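Side-chain contacts in PTS-dependent dihydroxyacetone kinase, ADP-binding subunit DhaL (PDB 3CR3), which carries the ADP that is phosphorylated to ATP by DhaM, then passes the phosphoryl group on to dihydroxyacetone bound to DhaK: residues S91-E96 against S101-A106; E9-F14 against S85-M90; E53-G58 against F64-M69; D138-D143 against T186-V191. All blocks are in the same frame, centred on the assembly; numbering follows the deposited sequence.

Overall arrangement
All four contacts are made without a hydrogen bond between their paired segments, yet they differ in depth. Contact 2 is the core contact: two aromatic rings and a leucine meet between helix 4-20 and helix 79-94. Contact 1 uses the same helix 79-94 further along, where a short loop leads on to helix 100-115, and is only partly buried, with a threonine at its centre. Contacts 3 and 4 are surface contacts at loops. In contact 3 a phenylalanine and the carbon chain of a lysine meet beside the loop between two successive helices, whereas in contact 4 a single leucine packs on loop backbone and one alanine. Contacts 1 and 3 join helices adjacent in sequence; contacts 2 and 4 join distant ones.

Contact 1: S91-E96 against S101-A106; sequences SKTAIE and SELIYA
T93 reaches across to A106, L103 and E102, and its conformation decides which branch meets which partner. OG1 lies beside the backbone N (chi1 -57°), which leaves CG2 anti to that nitrogen and projects the methyl toward the helix of 101-106. From its place OG1 gets within hydrogen-bonding distance of its own helix, where it bonds to A89 O one turn back. That intrahelical bond satisfies the hydroxyl. A106 turns its CB toward the threonine, and the modelled separation of T93 OG1 from A106 CB, 3.0 Å, is doubtfully short for an oxygen and a methyl.

The methyl of T93 has ordinary spacing. CG2 is 4.0 Å from L103 CD2 and equally 4.0 Å from E102 O, so it sits between a leucine branch and a backbone carbonyl. L103 has its CG anti to the carbonyl carbon (chi1 -63°); the second torsion extends CD1 and leaves CD2 as the branch turned to T93 and A94. The T93 and L103 side chains meet at a slant. CD2 also rests against A94, 4.2 Å from A94 CB, adding a small apolar patch beside the threonine. E102 lies at the margin and contributes mainly its backbone oxygen and CB.

The contact closes a helical hairpin, in which helix 79-94 turns back into helix 100-115 through a short link. Helix 60-74 packs against the first arm, with F64 and K65 on S91, while helix 125-136 flanks the second through F131, L132 and L135.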
loop_
_atom_site.group_PDB
_atom_site.type_symbol
_atom_site.label_atom_id
_atom_site.label_comp_id
_atom_site.label_asym_id
_atom_site.label_seq_id
_atom_site.Cartn_x
_atom_site.Cartn_y
_atom_site.Cartn_z
ATOM N N SER A 91 -29.319 -4.258 21.224
ATOM C CA SER A 91 -30.635 -3.923 20.695
ATOM C C SER A 91 -31.454 -5.206 20.481
ATOM O O SER A 91 -32.601 -5.308 20.930
ATOM C CB SER A 91 -30.512 -3.136 19.386
ATOM O OG SER A 91 -31.786 -2.773 18.894
ATOM N N LYS A 92 -30.843 -6.194 19.835
ATOM C CA LYS A 92 -31.550 -7.433 19.524
ATOM C C LYS A 92 -31.895 -8.214 20.802
ATOM O O LYS A 92 -33.027 -8.687 20.961
ATOM C CB LYS A 92 -30.766 -8.270 18.510
ATOM C CG LYS A 92 -30.551 -7.557 17.174
ATOM C CD LYS A 92 -29.569 -8.310 16.272
ATOM C CE LYS A 92 -28.662 -7.357 15.467
ATOM N NZ LYS A 92 -29.195 -6.991 14.127
ATOM N N THR A 93 -30.940 -8.313 21.723
ATOM C CA THR A 93 -31.189 -8.955 23.024
ATOM C C THR A 93 -32.324 -8.261 23.803
ATOM O O THR A 93 -33.195 -8.935 24.351
ATOM C CB THR A 93 -29.894 -9.032 23.889
ATOM O OG1 THR A 93 -28.874 -9.734 23.169
ATOM C CG2 THR A 93 -30.146 -9.750 25.203
ATOM N N ALA A 94 -32.322 -6.924 23.812
ATOM C CA ALA A 94 -33.312 -6.117 24.549
ATOM C C ALA A 94 -34.785 -6.338 24.172
ATOM O O ALA A 94 -35.683 -5.993 24.960
ATOM C CB ALA A 94 -32.976 -4.631 24.451
ATOM N N ILE A 95 -35.038 -6.890 22.983
ATOM C CA ILE A 95 -36.413 -7.187 22.562
ATOM C C ILE A 95 -37.003 -8.233 23.497
ATOM O O ILE A 95 -38.187 -8.194 23.805
ATOM C CB ILE A 95 -36.502 -7.698 21.098
ATOM C CG1 ILE A 95 -35.731 -6.785 20.140
ATOM C CG2 ILE A 95 -37.969 -7.826 20.642
ATOM C CD1 ILE A 95 -35.530 -7.410 18.751
ATOM N N GLU A 96 -36.148 -9.126 23.991
ATOM C CA GLU A 96 -36.578 -10.263 24.789
ATOM C C GLU A 96 -36.252 -10.152 26.277
ATOM O O GLU A 96 -37.013 -10.641 27.108
ATOM C CB GLU A 96 -35.989 -11.545 24.211
ATOM C CG GLU A 96 -36.327 -11.758 22.709
ATOM C CD GLU A 96 -37.814 -12.005 22.420
ATOM O OE1 GLU A 96 -38.621 -12.164 23.372
ATOM O OE2 GLU A 96 -38.171 -12.052 21.218
ATOM N N SER A 101 -26.581 -8.424 32.758
ATOM C CA SER A 101 -25.491 -9.291 32.311
ATOM C C SER A 101 -25.766 -9.903 30.923
ATOM O O SER A 101 -24.858 -10.009 30.111
ATOM C CB SER A 101 -25.060 -10.322 33.382
ATOM O OG SER A 101 -25.852 -11.505 33.365
ATOM N N GLU A 102 -27.019 -10.245 30.629
ATOM C CA GLU A 102 -27.398 -10.701 29.274
ATOM C C GLU A 102 -27.098 -9.683 28.166
ATOM O O GLU A 102 -26.668 -10.067 27.071
ATOM C CB GLU A 102 -28.877 -11.085 29.231
ATOM C CG GLU A 102 -29.178 -12.457 29.822
ATOM C CD GLU A 102 -29.609 -13.463 28.778
ATOM O OE1 GLU A 102 -28.817 -13.781 27.855
ATOM O OE2 GLU A 102 -30.761 -13.931 28.879
ATOM N N LEU A 103 -27.331 -8.398 28.453
ATOM C CA LEU A 103 -27.020 -7.311 27.522
ATOM C C LEU A 103 -25.510 -7.200 27.288
ATOM O O LEU A 103 -25.032 -7.219 26.146
ATOM C CB LEU A 103 -27.586 -5.966 28.021
ATOM C CG LEU A 103 -29.123 -5.886 28.137
ATOM C CD1 LEU A 103 -29.590 -4.549 28.742
ATOM C CD2 LEU A 103 -29.794 -6.123 26.787
ATOM N N ILE A 104 -24.770 -7.123 28.384
ATOM C CA ILE A 104 -23.326 -6.989 28.329
ATOM C C ILE A 104 -22.746 -8.193 27.584
ATOM O O ILE A 104 -21.825 -8.042 26.787
ATOM C CB ILE A 104 -22.711 -6.828 29.757
ATOM C CG1 ILE A 104 -23.314 -5.614 30.487
ATOM C CG2 ILE A 104 -21.185 -6.756 29.712
ATOM C CD1 ILE A 104 -23.347 -4.299 29.662
ATOM N N TYR A 105 -23.320 -9.373 27.826
ATOM C CA TYR A 105 -22.901 -10.578 27.131
ATOM C C TYR A 105 -23.099 -10.410 25.633
ATOM O O TYR A 105 -22.199 -10.697 24.854
ATOM C CB TYR A 105 -23.680 -11.805 27.626
ATOM C CG TYR A 105 -23.256 -13.094 26.949
ATOM C CD1 TYR A 105 -22.359 -13.957 27.566
ATOM C CD2 TYR A 105 -23.751 -13.441 25.682
ATOM C CE1 TYR A 105 -21.965 -15.143 26.952
ATOM C CE2 TYR A 105 -23.355 -14.618 25.051
ATOM C CZ TYR A 105 -22.462 -15.468 25.696
ATOM O OH TYR A 105 -22.069 -16.643 25.095
ATOM N N ALA A 106 -24.286 -9.956 25.233
ATOM C CA ALA A 106 -24.552 -9.690 23.816
ATOM C C ALA A 106 -23.487 -8.744 23.254
ATOM O O ALA A 106 -22.891 -9.033 22.234
ATOM C CB ALA A 106 -25.951 -9.111 23.616
#

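Contact 2: E9-F14 against S85-M90; sequences EWLGKF and SAFLAM
F87 points from helix 79-94 toward W10 and L11 of helix 4-20, reaching into the gap between two helices whose nearest CA atoms here, of L11 and F87, are 11.7 Å apart. Only side chains bridge that gap.

The aliphatic-aromatic part is the closer one. L11 CD2 lies 4.1 Å from F87 CZ and 4.2 Å from F87 CE1, touching the far end of the ring. CG of L11 stands anti to its carbonyl carbon (chi1 -70°), which sends the branch out toward F87, and the two side chains run antiparallel past one another. V67 of helix 60-74 packs on both L11 and F87.

The aromatic pair is looser. W10 CH2, at the far end of the indole, is 4.4 Å from F87 CE1, and the approach is oblique on both rings. Within its own helix, F87 has a further neighbour: the methyl carbon CE of M90, a selenomethionine, lies 3.3 Å above the ring plane and over its centre, so one face is occupied from three residues further along the same helix. The F87 side chain is still about 13 Å from the bound ADP.

The polar atom of the indole, NE1, is used outside the contact. W10 NE1 gives its hydrogen to L183 O of helix 175-191, which helps to hold the indole in place.

All three touching residues are buried and no hydrogen bond crosses between the segments. In this hydrophobic interior of an all-helical domain, the two helices associate here through apolar, non-directional contact.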
loop_
_atom_site.group_PDB
_atom_site.type_symbol
_atom_site.label_atom_id
_atom_site.label_comp_id
_atom_site.label_asym_id
_atom_site.label_seq_id
_atom_site.Cartn_x
_atom_site.Cartn_y
_atom_site.Cartn_z
ATOM N N GLU A 9 -31.075 8.158 30.617
ATOM C CA GLU A 9 -30.274 8.722 31.695
ATOM C C GLU A 9 -28.826 8.222 31.607
ATOM O O GLU A 9 -27.892 9.013 31.710
ATOM C CB GLU A 9 -30.867 8.363 33.063
ATOM C CG GLU A 9 -30.119 8.989 34.259
ATOM C CD GLU A 9 -30.591 8.471 35.614
ATOM O OE1 GLU A 9 -31.441 7.546 35.655
ATOM O OE2 GLU A 9 -30.106 8.995 36.647
ATOM N N TRP A 10 -28.662 6.911 31.406
ATOM C CA TRP A 10 -27.342 6.259 31.429
ATOM C C TRP A 10 -26.464 6.807 30.313
ATOM O O TRP A 10 -25.333 7.248 30.551
ATOM C CB TRP A 10 -27.484 4.708 31.396
ATOM C CG TRP A 10 -26.250 3.945 30.940
ATOM C CD1 TRP A 10 -24.941 4.218 31.260
ATOM C CD2 TRP A 10 -26.217 2.781 30.089
ATOM N NE1 TRP A 10 -24.104 3.309 30.651
ATOM C CE2 TRP A 10 -24.855 2.419 29.926
ATOM C CE3 TRP A 10 -27.202 2.021 29.440
ATOM C CZ2 TRP A 10 -24.457 1.328 29.151
ATOM C CZ3 TRP A 10 -26.803 0.933 28.659
ATOM C CH2 TRP A 10 -25.441 0.594 28.525
ATOM N N LEU A 11 -27.013 6.828 29.109
ATOM C CA LEU A 11 -26.289 7.300 27.940
ATOM C C LEU A 11 -25.934 8.792 28.035
ATOM O O LEU A 11 -24.896 9.212 27.531
ATOM C CB LEU A 11 -27.063 6.981 26.650
ATOM C CG LEU A 11 -27.101 5.487 26.311
ATOM C CD1 LEU A 11 -28.244 5.144 25.357
ATOM C CD2 LEU A 11 -25.762 5.018 25.752
ATOM N N GLY A 12 -26.789 9.571 28.693
ATOM C CA GLY A 12 -26.524 10.989 28.930
ATOM C C GLY A 12 -25.324 11.174 29.843
ATOM O O GLY A 12 -24.448 11.982 29.551
ATOM N N LYS A 13 -25.295 10.418 30.945
ATOM C CA LYS A 13 -24.160 10.424 31.871
ATOM C C LYS A 13 -22.879 9.934 31.215
ATOM O O LYS A 13 -21.814 10.464 31.491
ATOM C CB LYS A 13 -24.450 9.586 33.115
ATOM C CG LYS A 13 -25.420 10.241 34.090
ATOM C CD LYS A 13 -25.576 9.380 35.333
ATOM C CE LYS A 13 -26.459 10.074 36.362
ATOM N NZ LYS A 13 -25.850 11.351 36.837
ATOM N N PHE A 14 -22.990 8.908 30.365
ATOM C CA PHE A 14 -21.869 8.416 29.560
ATOM C C PHE A 14 -21.349 9.502 28.603
ATOM O O PHE A 14 -20.155 9.790 28.584
ATOM C CB PHE A 14 -22.251 7.137 28.802
ATOM C CG PHE A 14 -21.178 6.638 27.866
ATOM C CD1 PHE A 14 -19.903 6.304 28.346
ATOM C CD2 PHE A 14 -21.436 6.494 26.515
ATOM C CE1 PHE A 14 -18.913 5.846 27.481
ATOM C CE2 PHE A 14 -20.454 6.018 25.637
ATOM C CZ PHE A 14 -19.198 5.705 26.111
ATOM N N SER A 85 -21.520 -2.334 16.814
ATOM C CA SER A 85 -21.918 -3.737 16.822
ATOM C C SER A 85 -22.299 -4.198 18.238
ATOM O O SER A 85 -23.209 -5.010 18.399
ATOM C CB SER A 85 -20.827 -4.627 16.231
ATOM O OG SER A 85 -20.575 -4.272 14.875
ATOM N N ALA A 86 -21.615 -3.673 19.252
ATOM C CA ALA A 86 -21.999 -3.957 20.637
ATOM C C ALA A 86 -23.450 -3.518 20.838
ATOM O O ALA A 86 -24.289 -4.310 21.231
ATOM C CB ALA A 86 -21.062 -3.256 21.639
ATOM N N PHE A 87 -23.756 -2.265 20.512
ATOM C CA PHE A 87 -25.105 -1.768 20.710
ATOM C C PHE A 87 -26.156 -2.471 19.849
ATOM O O PHE A 87 -27.277 -2.679 20.289
ATOM C CB PHE A 87 -25.153 -0.236 20.610
ATOM C CG PHE A 87 -24.746 0.445 21.894
ATOM C CD1 PHE A 87 -25.660 0.595 22.928
ATOM C CD2 PHE A 87 -23.433 0.879 22.090
ATOM C CE1 PHE A 87 -25.295 1.183 24.135
ATOM C CE2 PHE A 87 -23.052 1.468 23.290
ATOM C CZ PHE A 87 -23.981 1.621 24.315
ATOM N N LEU A 88 -25.775 -2.878 18.646
ATOM C CA LEU A 88 -26.694 -3.570 17.755
ATOM C C LEU A 88 -27.142 -4.908 18.345
ATOM O O LEU A 88 -28.327 -5.252 18.297
ATOM C CB LEU A 88 -26.046 -3.772 16.383
ATOM C CG LEU A 88 -26.969 -4.070 15.207
ATOM C CD1 LEU A 88 -28.069 -2.998 15.028
ATOM C CD2 LEU A 88 -26.131 -4.186 13.953
ATOM N N ALA A 89 -26.189 -5.654 18.897
ATOM C CA ALA A 89 -26.481 -6.937 19.528
ATOM C C ALA A 89 -27.329 -6.730 20.780
ATOM O O ALA A 89 -28.288 -7.469 21.019
ATOM C CB ALA A 89 -25.202 -7.653 19.869
HETATM N N MSE A 90 -26.982 -5.704 21.563
HETATM C CA MSE A 90 -27.759 -5.318 22.743
HETATM C C MSE A 90 -29.178 -4.912 22.372
HETATM O O MSE A 90 -30.121 -5.188 23.111
HETATM C CB MSE A 90 -27.063 -4.197 23.523
HETATM C CG MSE A 90 -25.743 -4.638 24.144
HETATM SE SE MSE A 90 -24.820 -3.203 25.083
HETATM C CE MSE A 90 -23.975 -2.249 23.696
#

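Contact 3: E53-G58 against F64-M69; sequences EVSNFG and FKKVAM
F57 and K66 make the close part of this contact, the ring lying against the first carbons of the lysine rather than its charged end. F57 CE1 and F57 CZ are each 4.0 Å from K66 CB, and the same F57 CZ is 4.0 Å from K66 CG. The ring meets these methylenes obliquely, and the two side chains cross at about a right angle. F57 gets there with CG anti to its carbonyl carbon (chi1 -64°), pointing the ring inward from an otherwise extended loop. I8 of helix 4-20, L52 and I63 also surround it, together with E62.

The outer part is looser. K66 leaves its helix with CG anti to the backbone N, then bends at chi2 (56°) and again at chi3 (84°), so that the chain folds past S55 instead of running straight on. K66 CE comes to 4.4 Å from S55 OG, a loose approach, and K66 NZ is further still, 5.6 Å from S55 OG, too far for a hydrogen bond between them. The serine hydroxyl is engaged elsewhere, bonding back to A51 O in the last turn of helix 37-54. None of the three touching residues is fully buried.

S55 is the first residue to leave helical geometry, and the loop beyond it leads to helix 60-74. K66 also leans on A51 and L52, and V67 on T48, as expected where the second helix runs back along the first. Helices 37-54 and 60-74, joined by this short loop, form a helical hairpin.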
loop_
_atom_site.group_PDB
_atom_site.type_symbol
_atom_site.label_atom_id
_atom_site.label_comp_id
_atom_site.label_asym_id
_atom_site.label_seq_id
_atom_site.Cartn_x
_atom_site.Cartn_y
_atom_site.Cartn_z
ATOM N N GLU A 53 -32.798 12.735 21.295
ATOM C CA GLU A 53 -33.716 13.827 21.649
ATOM C C GLU A 53 -34.901 13.936 20.679
ATOM O O GLU A 53 -36.048 14.075 21.113
ATOM C CB GLU A 53 -32.981 15.178 21.746
ATOM C CG GLU A 53 -32.484 15.572 23.153
ATOM C CD GLU A 53 -31.700 16.909 23.175
ATOM O OE1 GLU A 53 -30.674 17.032 22.455
ATOM O OE2 GLU A 53 -32.105 17.839 23.925
ATOM N N VAL A 54 -34.623 13.863 19.375
ATOM C CA VAL A 54 -35.667 14.036 18.353
ATOM C C VAL A 54 -36.565 12.808 18.181
ATOM O O VAL A 54 -37.703 12.923 17.707
ATOM C CB VAL A 54 -35.095 14.444 16.970
ATOM C CG1 VAL A 54 -34.426 15.820 17.045
ATOM C CG2 VAL A 54 -34.134 13.375 16.432
ATOM N N SER A 55 -36.052 11.638 18.554
ATOM C CA SER A 55 -36.828 10.412 18.432
ATOM C C SER A 55 -37.706 10.164 19.659
ATOM O O SER A 55 -37.463 10.709 20.742
ATOM C CB SER A 55 -35.920 9.209 18.114
ATOM O OG SER A 55 -34.813 9.132 18.992
ATOM N N ASN A 56 -38.745 9.358 19.462
ATOM C CA ASN A 56 -39.644 8.950 20.533
ATOM C C ASN A 56 -39.689 7.428 20.578
ATOM O O ASN A 56 -40.183 6.786 19.644
ATOM C CB ASN A 56 -41.047 9.522 20.311
ATOM C CG ASN A 56 -41.908 9.445 21.556
ATOM O OD1 ASN A 56 -41.864 10.335 22.417
ATOM N ND2 ASN A 56 -42.708 8.379 21.662
ATOM N N PHE A 57 -39.171 6.858 21.665
ATOM C CA PHE A 57 -38.904 5.415 21.726
ATOM C C PHE A 57 -40.020 4.591 22.348
ATOM O O PHE A 57 -40.552 4.933 23.404
ATOM C CB PHE A 57 -37.591 5.140 22.464
ATOM C CG PHE A 57 -36.383 5.689 21.774
ATOM C CD1 PHE A 57 -35.972 5.171 20.549
ATOM C CD2 PHE A 57 -35.646 6.716 22.355
ATOM C CE1 PHE A 57 -34.843 5.676 19.902
ATOM C CE2 PHE A 57 -34.518 7.228 21.727
ATOM C CZ PHE A 57 -34.113 6.708 20.499
ATOM N N GLY A 58 -40.358 3.499 21.679
ATOM C CA GLY A 58 -41.343 2.548 22.182
ATOM C C GLY A 58 -40.730 1.590 23.184
ATOM O O GLY A 58 -41.417 1.095 24.081
ATOM N N PHE A 64 -31.061 1.339 21.778
ATOM C CA PHE A 64 -29.796 0.705 21.430
ATOM C C PHE A 64 -29.558 0.687 19.910
ATOM O O PHE A 64 -28.440 0.929 19.455
ATOM C CB PHE A 64 -29.721 -0.713 22.013
ATOM C CG PHE A 64 -29.653 -0.769 23.540
ATOM C CD1 PHE A 64 -29.179 0.312 24.288
ATOM C CD2 PHE A 64 -30.021 -1.927 24.215
ATOM C CE1 PHE A 64 -29.106 0.249 25.671
ATOM C CE2 PHE A 64 -29.950 -2.001 25.596
ATOM C CZ PHE A 64 -29.484 -0.910 26.330
ATOM N N LYS A 65 -30.609 0.413 19.133
ATOM C CA LYS A 65 -30.505 0.426 17.673
ATOM C C LYS A 65 -30.097 1.804 17.152
ATOM O O LYS A 65 -29.279 1.905 16.237
ATOM C CB LYS A 65 -31.814 -0.039 17.011
ATOM C CG LYS A 65 -31.726 -0.115 15.477
ATOM C CD LYS A 65 -32.765 -1.069 14.850
ATOM C CE LYS A 65 -32.648 -1.071 13.304
ATOM N NZ LYS A 65 -31.239 -1.300 12.830
ATOM N N LYS A 66 -30.666 2.852 17.750
ATOM C CA LYS A 66 -30.369 4.241 17.391
ATOM C C LYS A 66 -28.930 4.612 17.763
ATOM O O LYS A 66 -28.244 5.341 17.025
ATOM C CB LYS A 66 -31.366 5.192 18.070
ATOM C CG LYS A 66 -31.192 6.685 17.735
ATOM C CD LYS A 66 -31.250 6.962 16.231
ATOM C CE LYS A 66 -32.686 7.095 15.711
ATOM N NZ LYS A 66 -32.680 7.085 14.208
ATOM N N VAL A 67 -28.480 4.101 18.907
ATOM C CA VAL A 67 -27.100 4.297 19.353
ATOM C C VAL A 67 -26.158 3.620 18.356
ATOM O O VAL A 67 -25.221 4.241 17.858
ATOM C CB VAL A 67 -26.874 3.763 20.794
ATOM C CG1 VAL A 67 -25.377 3.824 21.189
ATOM C CG2 VAL A 67 -27.714 4.544 21.779
ATOM N N ALA A 68 -26.435 2.362 18.043
ATOM C CA ALA A 68 -25.606 1.601 17.115
ATOM C C ALA A 68 -25.409 2.317 15.759
ATOM O O ALA A 68 -24.282 2.473 15.299
ATOM C CB ALA A 68 -26.181 0.217 16.924
HETATM N N MSE A 69 -26.502 2.775 15.145
HETATM C CA MSE A 69 -26.435 3.423 13.830
HETATM C C MSE A 69 -25.743 4.783 13.858
HETATM O O MSE A 69 -25.007 5.114 12.932
HETATM C CB MSE A 69 -27.829 3.552 13.191
HETATM C CG MSE A 69 -28.586 2.231 13.060
HETATM SE SE MSE A 69 -27.594 0.821 12.109
HETATM C CE MSE A 69 -26.708 -0.142 13.549
#

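Contact 4: D138-D143 against T186-V191; sequences DSASKD and TLLEVV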
loop_
_atom_site.group_PDB
_atom_site.type_symbol
_atom_site.label_atom_id
_atom_site.label_comp_id
_atom_site.label_asym_id
_atom_site.label_seq_id
_atom_site.Cartn_x
_atom_site.Cartn_y
_atom_site.Cartn_z
ATOM N N ASP A 138 -21.777 -11.063 41.155
ATOM C CA ASP A 138 -22.299 -9.933 41.931
ATOM C C ASP A 138 -21.200 -9.157 42.651
ATOM O O ASP A 138 -21.230 -9.007 43.868
ATOM C CB ASP A 138 -23.363 -10.402 42.927
ATOM C CG ASP A 138 -24.091 -9.246 43.585
ATOM O OD1 ASP A 138 -24.336 -8.209 42.907
ATOM O OD2 ASP A 138 -24.405 -9.374 44.782
ATOM N N SER A 139 -20.225 -8.683 41.885
ATOM C CA SER A 139 -19.058 -8.010 42.437
ATOM C C SER A 139 -18.608 -6.850 41.556
ATOM O O SER A 139 -17.484 -6.388 41.664
ATOM C CB SER A 139 -17.918 -9.018 42.645
ATOM O OG SER A 139 -17.531 -9.621 41.416
ATOM N N ALA A 140 -19.499 -6.384 40.683
ATOM C CA ALA A 140 -19.208 -5.247 39.812
ATOM C C ALA A 140 -19.120 -3.947 40.593
ATOM O O ALA A 140 -19.945 -3.680 41.463
ATOM C CB ALA A 140 -20.241 -5.138 38.698
ATOM N N SER A 141 -18.108 -3.142 40.278
ATOM C CA SER A 141 -17.850 -1.902 40.996
ATOM C C SER A 141 -16.953 -0.972 40.197
ATOM O O SER A 141 -16.157 -1.423 39.359
ATOM C CB SER A 141 -17.168 -2.201 42.327
ATOM O OG SER A 141 -15.786 -2.425 42.121
ATOM N N LYS A 142 -17.059 0.325 40.488
ATOM C CA LYS A 142 -16.177 1.324 39.883
ATOM C C LYS A 142 -14.704 1.031 40.191
ATOM O O LYS A 142 -13.853 1.133 39.309
ATOM C CB LYS A 142 -16.563 2.741 40.311
ATOM C CG LYS A 142 -15.525 3.797 39.940
ATOM C CD LYS A 142 -16.139 5.167 39.699
ATOM C CE LYS A 142 -15.061 6.216 39.525
ATOM N NZ LYS A 142 -14.351 6.462 40.814
ATOM N N ASP A 143 -14.418 0.645 41.428
ATOM C CA ASP A 143 -13.067 0.250 41.829
ATOM C C ASP A 143 -12.537 -0.869 40.927
ATOM O O ASP A 143 -11.410 -0.797 40.456
ATOM C CB ASP A 143 -13.036 -0.220 43.297
ATOM C CG ASP A 143 -12.847 0.920 44.296
ATOM O OD1 ASP A 143 -12.682 2.087 43.877
ATOM O OD2 ASP A 143 -12.861 0.634 45.522
ATOM N N THR A 186 -20.960 4.627 34.588
ATOM C CA THR A 186 -22.253 5.327 34.500
ATOM C C THR A 186 -23.448 4.355 34.513
ATOM O O THR A 186 -24.496 4.652 35.063
ATOM C CB THR A 186 -22.317 6.209 33.254
ATOM O OG1 THR A 186 -21.914 5.446 32.102
ATOM C CG2 THR A 186 -21.379 7.405 33.418
ATOM N N LEU A 187 -23.279 3.189 33.904
ATOM C CA LEU A 187 -24.276 2.132 33.989
ATOM C C LEU A 187 -24.560 1.734 35.451
ATOM O O LEU A 187 -25.721 1.674 35.880
ATOM C CB LEU A 187 -23.842 0.911 33.167
ATOM C CG LEU A 187 -24.866 -0.241 33.131
ATOM C CD1 LEU A 187 -26.269 0.245 32.703
ATOM C CD2 LEU A 187 -24.386 -1.321 32.218
ATOM N N LEU A 188 -23.492 1.464 36.198
ATOM C CA LEU A 188 -23.598 1.070 37.604
ATOM C C LEU A 188 -24.326 2.120 38.451
ATOM O O LEU A 188 -25.140 1.780 39.316
ATOM C CB LEU A 188 -22.202 0.783 38.178
ATOM C CG LEU A 188 -21.512 -0.504 37.720
ATOM C CD1 LEU A 188 -20.228 -0.705 38.501
ATOM C CD2 LEU A 188 -22.420 -1.724 37.874
ATOM N N GLU A 189 -24.037 3.391 38.182
ATOM C CA GLU A 189 -24.715 4.517 38.844
ATOM C C GLU A 189 -26.243 4.501 38.709
ATOM O O GLU A 189 -26.955 4.866 39.647
ATOM C CB GLU A 189 -24.198 5.854 38.305
ATOM C CG GLU A 189 -22.742 6.173 38.641
ATOM C CD GLU A 189 -22.236 7.453 37.975
ATOM O OE1 GLU A 189 -23.000 8.096 37.217
ATOM O OE2 GLU A 189 -21.062 7.822 38.220
ATOM N N VAL A 190 -26.755 4.118 37.545
ATOM C CA VAL A 190 -28.201 4.220 37.323
ATOM C C VAL A 190 -28.903 2.890 37.579
ATOM O O VAL A 190 -30.100 2.852 37.870
ATOM C CB VAL A 190 -28.568 4.783 35.916
ATOM C CG1 VAL A 190 -27.576 5.843 35.475
ATOM C CG2 VAL A 190 -28.667 3.683 34.879
ATOM N N VAL A 191 -28.131 1.812 37.484
ATOM C CA VAL A 191 -28.661 0.457 37.521
ATOM C C VAL A 191 -28.484 -0.178 38.900
ATOM O O VAL A 191 -29.450 -0.689 39.468
ATOM C CB VAL A 191 -28.041 -0.407 36.362
ATOM C CG1 VAL A 191 -27.628 -1.807 36.825
ATOM C CG2 VAL A 191 -28.993 -0.460 35.165
#
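L188 packs with both methyls on the loop formed by A140, S141 and the start of K142. Three kinds of contact can be told apart.

Side chain against backbone comes first. L188 CD1 sits on the extended chain at S141, 3.6 Å from S141 CA and 3.7 Å from S141 N, and is also 3.9 Å from K142 N. The branch therefore lies on main chain, while the S141 side chain points away. CG of L188 is anti to its carbonyl carbon (chi1 -73°) and the second torsion is extended, which directs the isobutyl group outward from the helix onto the loop.

Side chain against side chain is limited to one apolar pair, L188 CD2 with A140 CB at 4.1 Å. A140 turns its methyl toward the helix and is also packed by F131, D134 and L135 of helix 125-136; F131 touches L188 too. K142 lies at the margin, its amine leading away.

Hydrogen bonds do not cross the contact, but they set the shape of the loop. D138, with positive phi, is the C-prime residue of a Schellman motif that ends helix 125-136. Three residues later S141 is the N-cap of helix 142-151, its OG accepting from N144 N. The short link between these two caps is what L188 rests on.

T186, on the opposite side of helix 175-191 from L188, packs on W10 and F14 of helix 4-20; L187 touches I104 of helix 100-115. L188 thus ties the last turns of this final helix to the junction between helix 125-136 and helix 142-151.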